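Local coordinates for glycoside hydrolase family protein (Novosphingobium sp. PP1Y, PDB 6Q2F), which probably hydrolyses terminal alpha-L-rhamnosyl groups of rhamnosides, as an alpha-L-rhamnosidase, and binds a sodium ion, at residues L170-G175 with V440-Y445; G178-L183 with N313-I318; F388-D393 with V507-W512; A914-A919 with P953-G958; V1099-G1104 with K1112-A1117. All blocks are in the same frame, centred on the assembly; numbering follows the deposited sequence.

Interaction 1: L170-G175 with V440-Y445; sequences LASPPG and VLRLGY
Arg-442 rises from strand 436-447 and fills the tight centre of this contact. Its CG is anti to the backbone N (chi1 -180°) and the chain stays extended to NE, so the guanidinium stands clear of the sheet, level with the loop 170-175. Pro-173 crosses it at about a right angle, laying its CD over one face of the group, 3.4 Å from Arg-442 NE; Ser-172 CA lies over the same face. At the edge, Arg-442 NH1 comes within 2.8 Å of Leu-170 O, but an N-H to acceptor angle of 115° makes this hydrogen bond weak. The firmer partner is Glu-208 of strand 206-217, which forms a salt bridge with NH2. An alanine here would lack the guanidinium and with it both polar links and the flat group under Pro-173, which would probably loosen the loop. Glycine suits position 444, since a CB would project toward the loop and crowd Pro-173 CG, which is already 4.0 Å from Gly-444 N. Packing is looser at the Leu-170 end of the segment, where Leu-170 CD2 touches Val-440 CG1 at 4.0 Å, branch against branch. The solvent side belongs to Ala-171 and Ser-172, both exposed, with CB directed away from the strand. Beyond Pro-173 direct contact gives way to a water that donates to Pro-174 O (2.9 Å) and to Tyr-445 O. With backbone angles close to the polyproline II region, residues 170-174 form an extended loop segment laid over one face of a four-stranded antiparallel beta-sheet.

Interaction 2: G178-L183 with N313-I318; sequences GPFQTL and NVPTTI
Pro-315 and Phe-180 meet tip to tip, the proline CD lying over one face of the ring in a CH-pi contact, 3.8 Å from the centroid of the Phe-180 ring and 24° off its normal. The methylene next to a proline nitrogen is slightly electron-poor, which suits it to a pi face. Beside this pair, Val-314 puts CG1 against the root of the ring, 3.6 Å from Phe-180 CB, and the same methyl reaches Pro-179 CB. Leu-183 closes the other flank: its CD1 lies 4.1 Å from Pro-315 CD and also touches Asn-313 O. At the exposed side of the contact, Asn-313 has CG in the crowded position between backbone N and carbonyl carbon (chi1 74°), which brings ND2 to 3.7 Å from Pro-179 CB in plain packing. Phe-180 and Leu-183 face the same partner because they are the ends of a type II' beta turn, closed by the bond from Leu-183 N to Phe-180 O at 2.8 Å. Gln-181 takes the positive-phi corner of that turn, with its NE2 hydrogen-bonded to Trp-155 O. Gly-178 is needed close by, for any CB there would collide with Leu-183 O. In the next shell, the Phe-180 ring meets Phe-388 edge-to-face, while Pro-315 packs on Thr-275 of strand 268-277 and on Glu-383. The turn thus packs against the start of strand 316-325, an outermost strand of a four-stranded sheet whose strand order, with the companion six-stranded sheet, is consistent with a galactose-binding-like beta-sandwich.

Interaction 3: F388-D393 with V507-W512; sequences FVMSRD and VGEANW
An amide nitrogen over an aromatic face joins the loop after helix 382-385 to the loop that follows strand 497-502 of the parallel (beta/alpha)8-type barrel. Asn-511 ND2 sits above the centre of the Phe-388 ring, 3.3 Å from Phe-388 CZ, with the amide plane tilted 65° to the ring. The amide is held from outside as well, ND2 by Ala-386 O and OD1 by Leu-153 N, so both polar ends of this buried side chain are satisfied and its rotation is fixed. Asparagine suits the place by offering a donor and an acceptor on one short arm, with CG in the crowded position (chi1 69°). Glu-509 packs through its aliphatic part: CB lies 3.2 Å from Phe-388 O. Its chain then bends at chi2, and OE1 comes 3.3 Å from CE of Met-390, modelled as selenomethionine. An alanine in place of Phe-388 would take away the ring under Asn-511 and the edge-to-face partner of Phe-180, and would probably loosen the packing between the two loops. Asp-503 and Ser-504 help bind the sodium ion. Loop 507-512 follows the C-terminal end of a barrel strand, the end at which (beta/alpha)8 barrels carry their active sites.

Interaction 4: A914-A919 with P953-G958; sequences AQSIEA and PLHLDG
Strands 915-919 and 953-956 run antiparallel, their short axes 4.7 Å apart at closest approach and 149° between their directions. Two hydrogen-bonded pairs join them. At the first, Gln-915 N donates to Leu-956 O, and the return bond from Leu-956 N to Gln-915 O is short and almost straight (2.7 Å, 175°), lying nearly along the C=O axis. At the second, Ile-917 N reaches Leu-954 O at 2.8 Å, while Leu-954 N approaches Ile-917 O from above the carbonyl plane. Pro-953 stands opposite Glu-918 in a non-hydrogen-bonded pair, where its missing N-H costs nothing toward this neighbour. Side chains alternate between two unlike faces. On the buried one, Ile-917 and Leu-954 lie side by side, CG1 of the isoleucine 3.9 Å from CB of the leucine. Leu-954 CD1 also meets Ala-919 CB at 3.9 Å, a small side chain that lets the leucine methyl come close, and Ile-917 CD1 touches Leu-956 CD1 more loosely. The opposite face is exposed and largely polar. There Ser-916 OG lies at the edge of the His-955 ring, in a weak hydrogen bond with ND1 (3.4 Å). A second weak bond, from His-955 NE2 to Asp-957 OD1, holds the ring from its far edge, and Ala-914 CB packs near CE1. Strand 881-884 flanks residues 915-919 on their other side. Since strands 926-932, 937-946 and 949-956 follow one another as neighbours and the last returns beside 915-921, this pairing closes a Greek key within an antiparallel beta-sheet.

Interaction 5: V1099-G1104 with K1112-A1117; sequences VNRLIG and KITWTA
Arg-1101 leaves its helix with CG anti to the backbone N (chi1 -170°), then bends at chi2 and chi3, so that its middle carbons turn to segment 1112-1117 while the guanidinium folds back toward its own helix. CG is lodged between two side chains, 3.7 Å from Thr-1114 CG2 and 3.9 Å from Ile-1113 CB. Ile-1113 crosses the arginine at about a right angle and sets CG1 over one guanidinium face. The charge itself is met by Asp-1105, whose OD1 forms a salt bridge with NH2 and whose OD2 accepts from Thr-1114 N; one carboxylate ties arginine and loop together. Gly-1104 makes this bend possible, since a CB there would run into Arg-1101 NH2. Helix 1099-1105 follows strand 1086-1095 of what is probably a galactose-binding-like beta-sandwich, and the segment it faces leads into strand 1115-1116, which pairs in parallel with strand 690-691. Leu-1102, with CG anti to the carbonyl carbon (chi1 -73°), sends CD2 out to the threonines, 3.6 Å from Thr-1114 OG1 and 3.8 Å from Thr-1116 CG2. Both hold OG1 in the crowded position between backbone N and carbonyl carbon (chi1 69° for Thr-1114). In Thr-1114 both branches pack, CG2 on the arginine and OG1 on the leucine; Thr-1116 suits its place by packing CG2 while its hydroxyl is hydrogen-bonded to Met-1118 O.

In the fold
Interactions 1, 2 and 3 form one block: Pro-174 of the first touches Gln-181 of the second, Tyr-445 packs on Trp-512 of the third, and interactions 2 and 3 have centres about 11 Å apart. Loop 170-183 supplies a segment to both interactions 1 and 2. Both are buried, one built round a charged arginine, the other mainly apolar, with no hydrogen bond across it; interactions 3, 4 and 5 are partly buried, and interaction 3, nearest the chain's centre, mixes ring, amide and carboxylate. Interactions 4 and 5 lie far off, their centres about 41 Å apart. Only interaction 4 rests on paired backbone, whereas interaction 5 packs a helix through a bent arginine and one leucine methyl.

Interaction 1: L170-G175 with V440-Y445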
# COMPACT_ATOMS: atom_id res chain seq x y z
N LEU A 170 10.81 15.10 41.91
CA LEU A 170 10.39 14.02 41.03
C LEU A 170 11.42 13.84 39.94
O LEU A 170 11.68 14.76 39.17
CB LEU A 170 9.03 14.31 40.42
CG LEU A 170 7.78 13.85 41.17
CD1 LEU A 170 6.55 14.14 40.34
CD2 LEU A 170 7.88 12.37 41.50
N ALA A 171 12.02 12.64 39.88
CA ALA A 171 12.96 12.30 38.81
C ALA A 171 12.36 12.65 37.45
O ALA A 171 11.21 12.32 37.15
CB ALA A 171 13.30 10.81 38.86
N SER A 172 13.15 13.35 36.64
CA SER A 172 12.74 13.70 35.29
C SER A 172 12.55 12.43 34.46
O SER A 172 13.34 11.49 34.57
CB SER A 172 13.79 14.61 34.65
OG SER A 172 13.88 15.85 35.32
N PRO A 173 11.50 12.36 33.65
CA PRO A 173 11.39 11.29 32.65
C PRO A 173 12.54 11.35 31.67
O PRO A 173 13.13 12.42 31.45
CB PRO A 173 10.06 11.58 31.96
CG PRO A 173 9.29 12.37 32.94
CD PRO A 173 10.30 13.21 33.67
N PRO A 174 12.89 10.23 31.04
CA PRO A 174 13.96 10.25 30.03
C PRO A 174 13.70 11.32 28.98
O PRO A 174 12.55 11.58 28.61
CB PRO A 174 13.91 8.85 29.42
CG PRO A 174 13.22 8.02 30.44
CD PRO A 174 12.25 8.91 31.14
N GLY A 175 14.78 11.94 28.51
CA GLY A 175 14.72 12.83 27.37
C GLY A 175 15.39 12.28 26.12
O GLY A 175 15.58 13.03 25.17
N VAL A 440 3.60 7.61 42.38
CA VAL A 440 3.54 8.84 41.67
C VAL A 440 4.19 8.65 40.33
O VAL A 440 5.32 8.26 40.23
CB VAL A 440 4.23 9.95 42.43
CG1 VAL A 440 4.05 11.27 41.73
CG2 VAL A 440 3.70 10.02 43.83
N LEU A 441 3.43 8.95 39.31
CA LEU A 441 3.84 8.80 37.95
C LEU A 441 4.05 10.14 37.30
O LEU A 441 3.16 10.94 37.23
CB LEU A 441 2.75 8.04 37.24
CG LEU A 441 2.95 7.45 35.89
CD1 LEU A 441 4.33 6.90 35.79
CD2 LEU A 441 1.96 6.33 35.71
N ARG A 442 5.25 10.35 36.81
CA ARG A 442 5.54 11.57 36.12
C ARG A 442 5.62 11.21 34.65
O ARG A 442 6.51 10.53 34.22
CB ARG A 442 6.82 12.22 36.60
CG ARG A 442 7.10 13.51 35.88
CD ARG A 442 8.26 14.26 36.47
NE ARG A 442 8.62 15.42 35.69
CZ ARG A 442 9.68 16.16 35.92
NH1 ARG A 442 10.49 15.86 36.90
NH2 ARG A 442 9.94 17.20 35.16
N LEU A 443 4.66 11.71 33.91
CA LEU A 443 4.59 11.47 32.48
C LEU A 443 5.23 12.63 31.74
O LEU A 443 5.02 13.79 32.10
CB LEU A 443 3.14 11.29 32.04
CG LEU A 443 2.38 10.20 32.78
CD1 LEU A 443 0.94 10.17 32.29
CD2 LEU A 443 3.06 8.86 32.54
N GLY A 444 5.99 12.31 30.71
CA GLY A 444 6.51 13.33 29.82
C GLY A 444 6.51 12.79 28.41
O GLY A 444 5.97 11.70 28.16
N TYR A 445 7.09 13.53 27.48
CA TYR A 445 7.31 13.00 26.15
C TYR A 445 8.72 13.34 25.69
O TYR A 445 9.38 14.24 26.23
CB TYR A 445 6.27 13.50 25.13
CG TYR A 445 6.38 14.96 24.76
CD1 TYR A 445 7.31 15.40 23.81
CD2 TYR A 445 5.54 15.91 25.34
CE1 TYR A 445 7.41 16.74 23.46
CE2 TYR A 445 5.62 17.25 24.99
CZ TYR A 445 6.55 17.66 24.06
OH TYR A 445 6.64 19.00 23.72
O HOH W 1 10.52 13.64 28.76

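Interaction 2: G178-L183 with N313-I318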
# COMPACT_ATOMS: atom_id res chain seq x y z
N GLY A 178 14.57 8.41 20.58
CA GLY A 178 14.52 6.98 20.40
C GLY A 178 13.10 6.46 20.55
O GLY A 178 12.16 7.24 20.65
N PRO A 179 12.93 5.13 20.56
CA PRO A 179 11.58 4.56 20.44
C PRO A 179 10.87 4.35 21.77
O PRO A 179 9.64 4.18 21.79
CB PRO A 179 11.84 3.21 19.74
CG PRO A 179 13.22 2.82 20.22
CD PRO A 179 13.99 4.12 20.32
N PHE A 180 11.61 4.23 22.86
CA PHE A 180 10.99 3.95 24.13
C PHE A 180 11.88 4.27 25.31
O PHE A 180 13.00 3.86 25.33
CB PHE A 180 10.67 2.48 24.13
CG PHE A 180 10.06 1.99 25.37
CD1 PHE A 180 10.84 1.56 26.41
CD2 PHE A 180 8.71 1.90 25.49
CE1 PHE A 180 10.28 1.08 27.54
CE2 PHE A 180 8.13 1.43 26.63
CZ PHE A 180 8.92 1.02 27.66
N GLN A 181 11.37 5.02 26.27
CA GLN A 181 12.12 5.36 27.46
C GLN A 181 13.52 5.84 27.16
O GLN A 181 13.72 6.85 26.53
CB GLN A 181 12.06 4.28 28.54
CG GLN A 181 10.70 4.07 29.16
CD GLN A 181 10.29 5.17 30.10
OE1 GLN A 181 10.28 6.30 29.74
NE2 GLN A 181 10.00 4.83 31.31
N THR A 182 14.50 5.11 27.66
CA THR A 182 15.90 5.42 27.45
C THR A 182 16.54 4.87 26.19
O THR A 182 17.66 5.16 25.94
CB THR A 182 16.76 4.89 28.61
OG1 THR A 182 16.47 3.53 28.84
CG2 THR A 182 16.49 5.61 29.85
N LEU A 183 15.82 4.09 25.41
CA LEU A 183 16.40 3.46 24.23
C LEU A 183 16.82 4.49 23.19
O LEU A 183 16.12 5.47 22.93
CB LEU A 183 15.40 2.48 23.61
CG LEU A 183 15.08 1.25 24.47
CD1 LEU A 183 14.24 0.26 23.68
CD2 LEU A 183 16.39 0.61 24.95
N ASN A 313 11.89 -4.08 18.88
CA ASN A 313 12.72 -2.94 19.15
C ASN A 313 12.39 -2.26 20.46
O ASN A 313 13.07 -1.38 20.86
CB ASN A 313 12.76 -1.97 17.99
CG ASN A 313 11.49 -1.18 17.83
OD1 ASN A 313 10.43 -1.74 17.87
ND2 ASN A 313 11.61 0.10 17.66
N VAL A 314 11.31 -2.65 21.10
CA VAL A 314 10.96 -2.09 22.40
C VAL A 314 10.72 -3.24 23.34
O VAL A 314 10.53 -4.33 22.91
CB VAL A 314 9.77 -1.16 22.36
CG1 VAL A 314 10.09 0.04 21.53
CG2 VAL A 314 8.55 -1.90 21.88
N PRO A 315 10.76 -3.00 24.64
CA PRO A 315 10.59 -4.12 25.57
C PRO A 315 9.26 -4.83 25.37
O PRO A 315 8.34 -4.31 24.75
CB PRO A 315 10.67 -3.45 26.95
CG PRO A 315 11.43 -2.20 26.72
CD PRO A 315 11.07 -1.75 25.35
N THR A 316 9.18 -6.05 25.89
CA THR A 316 7.96 -6.86 25.85
C THR A 316 7.58 -7.23 27.28
O THR A 316 8.38 -7.84 28.00
CB THR A 316 8.15 -8.12 25.01
OG1 THR A 316 8.40 -7.76 23.65
CG2 THR A 316 6.89 -8.97 25.07
N THR A 317 6.37 -6.87 27.68
CA THR A 317 5.85 -7.22 28.99
C THR A 317 4.70 -8.21 28.80
O THR A 317 3.85 -8.00 27.95
CB THR A 317 5.37 -5.98 29.73
OG1 THR A 317 6.48 -5.09 29.91
CG2 THR A 317 4.80 -6.35 31.08
N ILE A 318 4.72 -9.29 29.57
CA ILE A 318 3.64 -10.26 29.58
C ILE A 318 3.22 -10.45 31.02
O ILE A 318 4.03 -10.30 31.94
CB ILE A 318 4.04 -11.62 28.96
CG1 ILE A 318 5.26 -12.18 29.69
CG2 ILE A 318 4.28 -11.48 27.46
CD1 ILE A 318 5.55 -13.63 29.35

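Interaction 3: F388-D393 with V507-W512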
# COMPACT_ATOMS: atom_id res chain seq x y z
N PHE A 388 3.67 1.65 21.18
CA PHE A 388 5.11 1.72 20.98
C PHE A 388 5.58 0.76 19.90
O PHE A 388 6.66 0.97 19.35
CB PHE A 388 5.85 1.43 22.28
CG PHE A 388 5.73 2.52 23.31
CD1 PHE A 388 6.40 3.72 23.14
CD2 PHE A 388 4.96 2.34 24.44
CE1 PHE A 388 6.29 4.72 24.08
CE2 PHE A 388 4.85 3.34 25.39
CZ PHE A 388 5.52 4.54 25.20
N VAL A 389 4.80 -0.28 19.60
CA VAL A 389 5.13 -1.24 18.56
C VAL A 389 3.83 -1.88 18.10
O VAL A 389 2.91 -2.07 18.90
CB VAL A 389 6.13 -2.31 19.06
CG1 VAL A 389 5.58 -3.02 20.30
CG2 VAL A 389 6.44 -3.31 17.95
N MSE A 390 3.75 -2.20 16.82
CA MSE A 390 2.50 -2.65 16.22
C MSE A 390 2.18 -4.10 16.53
O MSE A 390 3.07 -4.93 16.67
CB MSE A 390 2.54 -2.44 14.70
CG MSE A 390 2.42 -0.98 14.30
SE MSE A 390 0.83 -0.15 15.04
CE MSE A 390 1.61 0.70 16.63
N SER A 391 0.89 -4.41 16.65
CA SER A 391 0.42 -5.78 16.57
C SER A 391 -0.48 -5.87 15.35
O SER A 391 -1.13 -4.89 14.97
CB SER A 391 -0.32 -6.22 17.85
OG SER A 391 0.53 -6.14 18.98
N ARG A 392 -0.46 -7.00 14.71
CA ARG A 392 -1.25 -7.20 13.55
C ARG A 392 -2.73 -7.19 13.85
O ARG A 392 -3.51 -6.67 13.12
CB ARG A 392 -0.82 -8.49 12.88
CG ARG A 392 -1.67 -8.83 11.70
CD ARG A 392 -1.28 -10.17 11.10
NE ARG A 392 -1.31 -10.07 9.65
CZ ARG A 392 -0.78 -9.07 8.94
NH1 ARG A 392 -0.21 -8.04 9.54
NH2 ARG A 392 -0.85 -9.10 7.64
N ASP A 393 -3.09 -7.78 14.96
CA ASP A 393 -4.48 -7.95 15.39
C ASP A 393 -4.50 -7.75 16.89
O ASP A 393 -4.10 -8.63 17.65
CB ASP A 393 -5.01 -9.33 15.01
CG ASP A 393 -6.44 -9.56 15.49
OD1 ASP A 393 -7.09 -8.60 15.97
OD2 ASP A 393 -6.91 -10.71 15.38
N VAL A 507 7.21 6.09 9.59
CA VAL A 507 7.92 7.10 10.36
C VAL A 507 8.14 6.63 11.80
O VAL A 507 8.46 7.44 12.68
CB VAL A 507 7.18 8.45 10.33
CG1 VAL A 507 7.16 9.00 8.91
CG2 VAL A 507 5.74 8.31 10.90
N GLY A 508 7.98 5.34 12.06
CA GLY A 508 8.14 4.83 13.41
C GLY A 508 6.84 4.91 14.20
O GLY A 508 5.78 5.24 13.68
N GLU A 509 6.94 4.62 15.50
CA GLU A 509 5.75 4.41 16.34
C GLU A 509 5.66 5.55 17.35
O GLU A 509 6.28 5.49 18.41
CB GLU A 509 5.81 3.06 17.04
CG GLU A 509 6.06 1.86 16.10
CD GLU A 509 5.17 1.90 14.85
OE1 GLU A 509 3.99 2.29 14.98
OE2 GLU A 509 5.67 1.56 13.76
N ALA A 510 4.85 6.56 17.02
CA ALA A 510 4.62 7.69 17.91
C ALA A 510 3.28 7.54 18.61
O ALA A 510 2.31 7.04 18.03
CB ALA A 510 4.66 9.00 17.12
N ASN A 511 3.22 7.95 19.88
CA ASN A 511 1.98 7.74 20.62
C ASN A 511 1.68 8.87 21.59
O ASN A 511 0.99 8.65 22.60
CB ASN A 511 2.00 6.41 21.38
CG ASN A 511 2.99 6.41 22.55
OD1 ASN A 511 3.75 7.35 22.77
ND2 ASN A 511 2.98 5.32 23.32
N TRP A 512 2.22 10.07 21.35
CA TRP A 512 1.84 11.23 22.14
C TRP A 512 1.79 12.46 21.24
O TRP A 512 2.54 12.58 20.27
CB TRP A 512 2.79 11.50 23.33
CG TRP A 512 2.37 12.72 24.08
CD1 TRP A 512 2.91 13.96 24.00
CD2 TRP A 512 1.24 12.84 24.95
NE1 TRP A 512 2.23 14.84 24.80
CE2 TRP A 512 1.18 14.18 25.38
CE3 TRP A 512 0.27 11.94 25.43
CZ2 TRP A 512 0.21 14.64 26.28
CZ3 TRP A 512 -0.70 12.40 26.30
CH2 TRP A 512 -0.71 13.73 26.72

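Interaction 4: A914-A919 with P953-G958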
# COMPACT_ATOMS: atom_id res chain seq x y z
N ALA A 914 -6.17 -19.68 -23.26
CA ALA A 914 -7.35 -19.05 -23.84
C ALA A 914 -8.62 -19.69 -23.29
O ALA A 914 -8.63 -20.86 -22.91
CB ALA A 914 -7.33 -19.17 -25.36
N GLN A 915 -9.69 -18.91 -23.23
CA GLN A 915 -10.99 -19.38 -22.78
C GLN A 915 -12.06 -19.02 -23.80
O GLN A 915 -12.01 -17.95 -24.42
CB GLN A 915 -11.37 -18.76 -21.41
CG GLN A 915 -10.28 -18.89 -20.35
CD GLN A 915 -10.06 -20.34 -19.95
OE1 GLN A 915 -11.00 -21.09 -19.71
NE2 GLN A 915 -8.79 -20.74 -19.88
N SER A 916 -13.01 -19.93 -23.97
CA SER A 916 -14.23 -19.72 -24.74
C SER A 916 -15.38 -19.85 -23.75
O SER A 916 -15.71 -20.95 -23.32
CB SER A 916 -14.38 -20.74 -25.87
OG SER A 916 -13.45 -20.49 -26.91
N ILE A 917 -15.98 -18.72 -23.38
CA ILE A 917 -17.00 -18.74 -22.34
C ILE A 917 -18.32 -18.23 -22.90
O ILE A 917 -18.39 -17.66 -23.99
CB ILE A 917 -16.60 -17.89 -21.12
CG1 ILE A 917 -16.48 -16.42 -21.51
CG2 ILE A 917 -15.29 -18.40 -20.51
CD1 ILE A 917 -16.16 -15.48 -20.33
N GLU A 918 -19.38 -18.44 -22.12
CA GLU A 918 -20.62 -17.70 -22.28
C GLU A 918 -20.70 -16.75 -21.09
O GLU A 918 -20.76 -17.20 -19.94
CB GLU A 918 -21.84 -18.63 -22.35
CG GLU A 918 -21.94 -19.44 -23.64
CD GLU A 918 -23.33 -19.42 -24.26
OE1 GLU A 918 -24.31 -19.81 -23.57
OE2 GLU A 918 -23.45 -19.00 -25.43
N ALA A 919 -20.67 -15.45 -21.38
CA ALA A 919 -20.60 -14.43 -20.34
C ALA A 919 -21.99 -13.87 -20.08
O ALA A 919 -22.70 -13.52 -21.03
CB ALA A 919 -19.64 -13.31 -20.75
N PRO A 953 -21.31 -14.78 -26.09
CA PRO A 953 -20.24 -15.76 -26.22
C PRO A 953 -18.93 -15.00 -26.41
O PRO A 953 -18.85 -14.17 -27.26
CB PRO A 953 -20.61 -16.54 -27.46
CG PRO A 953 -21.46 -15.63 -28.23
CD PRO A 953 -22.20 -14.79 -27.25
N LEU A 954 -17.93 -15.30 -25.61
CA LEU A 954 -16.67 -14.58 -25.67
C LEU A 954 -15.53 -15.56 -25.86
O LEU A 954 -15.49 -16.62 -25.23
CB LEU A 954 -16.40 -13.77 -24.39
CG LEU A 954 -17.22 -12.50 -24.16
CD1 LEU A 954 -16.74 -11.87 -22.89
CD2 LEU A 954 -17.05 -11.54 -25.33
N HIS A 955 -14.60 -15.19 -26.72
CA HIS A 955 -13.30 -15.85 -26.75
C HIS A 955 -12.31 -14.89 -26.13
O HIS A 955 -12.25 -13.72 -26.52
CB HIS A 955 -12.85 -16.21 -28.17
CG HIS A 955 -11.49 -16.81 -28.19
ND1 HIS A 955 -11.26 -18.15 -27.97
CD2 HIS A 955 -10.26 -16.24 -28.33
CE1 HIS A 955 -9.96 -18.39 -28.02
NE2 HIS A 955 -9.34 -17.25 -28.24
N LEU A 956 -11.54 -15.38 -25.18
CA LEU A 956 -10.52 -14.58 -24.52
C LEU A 956 -9.18 -15.25 -24.73
O LEU A 956 -9.00 -16.41 -24.34
CB LEU A 956 -10.85 -14.41 -23.04
CG LEU A 956 -12.07 -13.53 -22.76
CD1 LEU A 956 -12.41 -13.52 -21.27
CD2 LEU A 956 -11.80 -12.12 -23.25
N ASP A 957 -8.24 -14.54 -25.35
CA ASP A 957 -6.88 -15.06 -25.41
C ASP A 957 -6.31 -15.10 -23.99
O ASP A 957 -6.84 -14.48 -23.06
CB ASP A 957 -6.00 -14.18 -26.30
CG ASP A 957 -6.51 -14.08 -27.72
OD1 ASP A 957 -6.94 -15.13 -28.27
OD2 ASP A 957 -6.47 -12.97 -28.29
N GLY A 958 -5.22 -15.85 -23.83
CA GLY A 958 -4.52 -15.82 -22.56
C GLY A 958 -4.18 -14.40 -22.15
O GLY A 958 -3.67 -13.62 -22.96

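Interaction 5: V1099-G1104 with K1112-A1117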
# COMPACT_ATOMS: atom_id res chain seq x y z
N VAL A 1099 18.43 -6.19 -22.48
CA VAL A 1099 19.03 -7.31 -21.76
C VAL A 1099 20.20 -7.90 -22.54
O VAL A 1099 21.28 -8.16 -21.99
CB VAL A 1099 17.97 -8.37 -21.44
CG1 VAL A 1099 18.60 -9.66 -20.94
CG2 VAL A 1099 16.97 -7.84 -20.43
N ASN A 1100 20.00 -8.12 -23.84
CA ASN A 1100 20.97 -8.88 -24.62
C ASN A 1100 22.25 -8.09 -24.84
O ASN A 1100 23.34 -8.64 -24.77
CB ASN A 1100 20.34 -9.30 -25.96
CG ASN A 1100 19.31 -10.43 -25.82
OD1 ASN A 1100 19.06 -10.92 -24.72
ND2 ASN A 1100 18.72 -10.83 -26.94
N ARG A 1101 22.13 -6.79 -25.12
CA ARG A 1101 23.32 -5.95 -25.27
C ARG A 1101 24.06 -5.78 -23.95
O ARG A 1101 25.27 -5.57 -23.94
CB ARG A 1101 22.94 -4.58 -25.84
CG ARG A 1101 24.13 -3.74 -26.25
CD ARG A 1101 24.95 -4.48 -27.34
NE ARG A 1101 26.15 -5.11 -26.82
CZ ARG A 1101 27.08 -5.69 -27.57
NH1 ARG A 1101 26.95 -5.72 -28.89
NH2 ARG A 1101 28.16 -6.23 -27.01
N LEU A 1102 23.33 -5.83 -22.83
CA LEU A 1102 23.97 -5.82 -21.53
C LEU A 1102 24.76 -7.10 -21.33
O LEU A 1102 25.92 -7.07 -20.91
CB LEU A 1102 22.92 -5.66 -20.42
CG LEU A 1102 22.25 -4.30 -20.23
CD1 LEU A 1102 21.04 -4.43 -19.32
CD2 LEU A 1102 23.26 -3.32 -19.62
N ILE A 1103 24.14 -8.25 -21.61
CA ILE A 1103 24.88 -9.51 -21.56
C ILE A 1103 26.05 -9.48 -22.53
O ILE A 1103 27.17 -9.86 -22.18
CB ILE A 1103 23.93 -10.68 -21.83
CG1 ILE A 1103 22.86 -10.72 -20.72
CG2 ILE A 1103 24.73 -11.97 -21.93
CD1 ILE A 1103 21.70 -11.62 -21.04
N GLY A 1104 25.81 -9.00 -23.75
CA GLY A 1104 26.88 -8.95 -24.73
C GLY A 1104 28.08 -8.15 -24.26
O GLY A 1104 29.21 -8.44 -24.66
N LYS A 1112 32.23 -2.22 -25.51
CA LYS A 1112 31.08 -1.98 -24.65
C LYS A 1112 30.18 -0.89 -25.21
O LYS A 1112 30.61 0.25 -25.40
CB LYS A 1112 31.55 -1.63 -23.24
CG LYS A 1112 32.34 -2.77 -22.60
CD LYS A 1112 31.57 -3.35 -21.43
CE LYS A 1112 31.42 -2.33 -20.32
NZ LYS A 1112 30.38 -2.73 -19.31
N ILE A 1113 28.93 -1.24 -25.46
CA ILE A 1113 27.92 -0.29 -25.90
C ILE A 1113 27.25 0.40 -24.72
O ILE A 1113 26.94 1.59 -24.78
CB ILE A 1113 26.88 -1.00 -26.80
CG1 ILE A 1113 27.54 -1.57 -28.07
CG2 ILE A 1113 25.74 -0.07 -27.18
CD1 ILE A 1113 28.30 -0.57 -28.89
N THR A 1114 27.02 -0.34 -23.63
CA THR A 1114 26.15 0.12 -22.57
C THR A 1114 26.94 0.70 -21.41
O THR A 1114 28.13 0.40 -21.22
CB THR A 1114 25.25 -1.00 -22.04
OG1 THR A 1114 26.07 -1.95 -21.33
CG2 THR A 1114 24.51 -1.68 -23.18
N TRP A 1115 26.25 1.52 -20.63
CA TRP A 1115 26.68 1.98 -19.32
C TRP A 1115 25.52 1.86 -18.35
O TRP A 1115 24.40 2.28 -18.66
CB TRP A 1115 27.16 3.43 -19.37
CG TRP A 1115 27.73 3.92 -18.05
CD1 TRP A 1115 29.05 4.00 -17.71
CD2 TRP A 1115 26.99 4.37 -16.91
NE1 TRP A 1115 29.18 4.48 -16.44
CE2 TRP A 1115 27.93 4.73 -15.92
CE3 TRP A 1115 25.62 4.53 -16.63
CZ2 TRP A 1115 27.55 5.22 -14.67
CZ3 TRP A 1115 25.25 5.01 -15.38
CH2 TRP A 1115 26.22 5.36 -14.42
N THR A 1116 25.78 1.24 -17.19
CA THR A 1116 24.87 1.25 -16.05
C THR A 1116 25.69 1.53 -14.81
O THR A 1116 26.91 1.33 -14.80
CB THR A 1116 24.12 -0.08 -15.86
OG1 THR A 1116 25.05 -1.12 -15.56
CG2 THR A 1116 23.32 -0.45 -17.13
N ALA A 1117 25.01 1.97 -13.74
CA ALA A 1117 25.70 2.31 -12.50
C ALA A 1117 26.35 1.08 -11.86
O ALA A 1117 27.53 1.12 -11.49
CB ALA A 1117 24.73 2.97 -11.52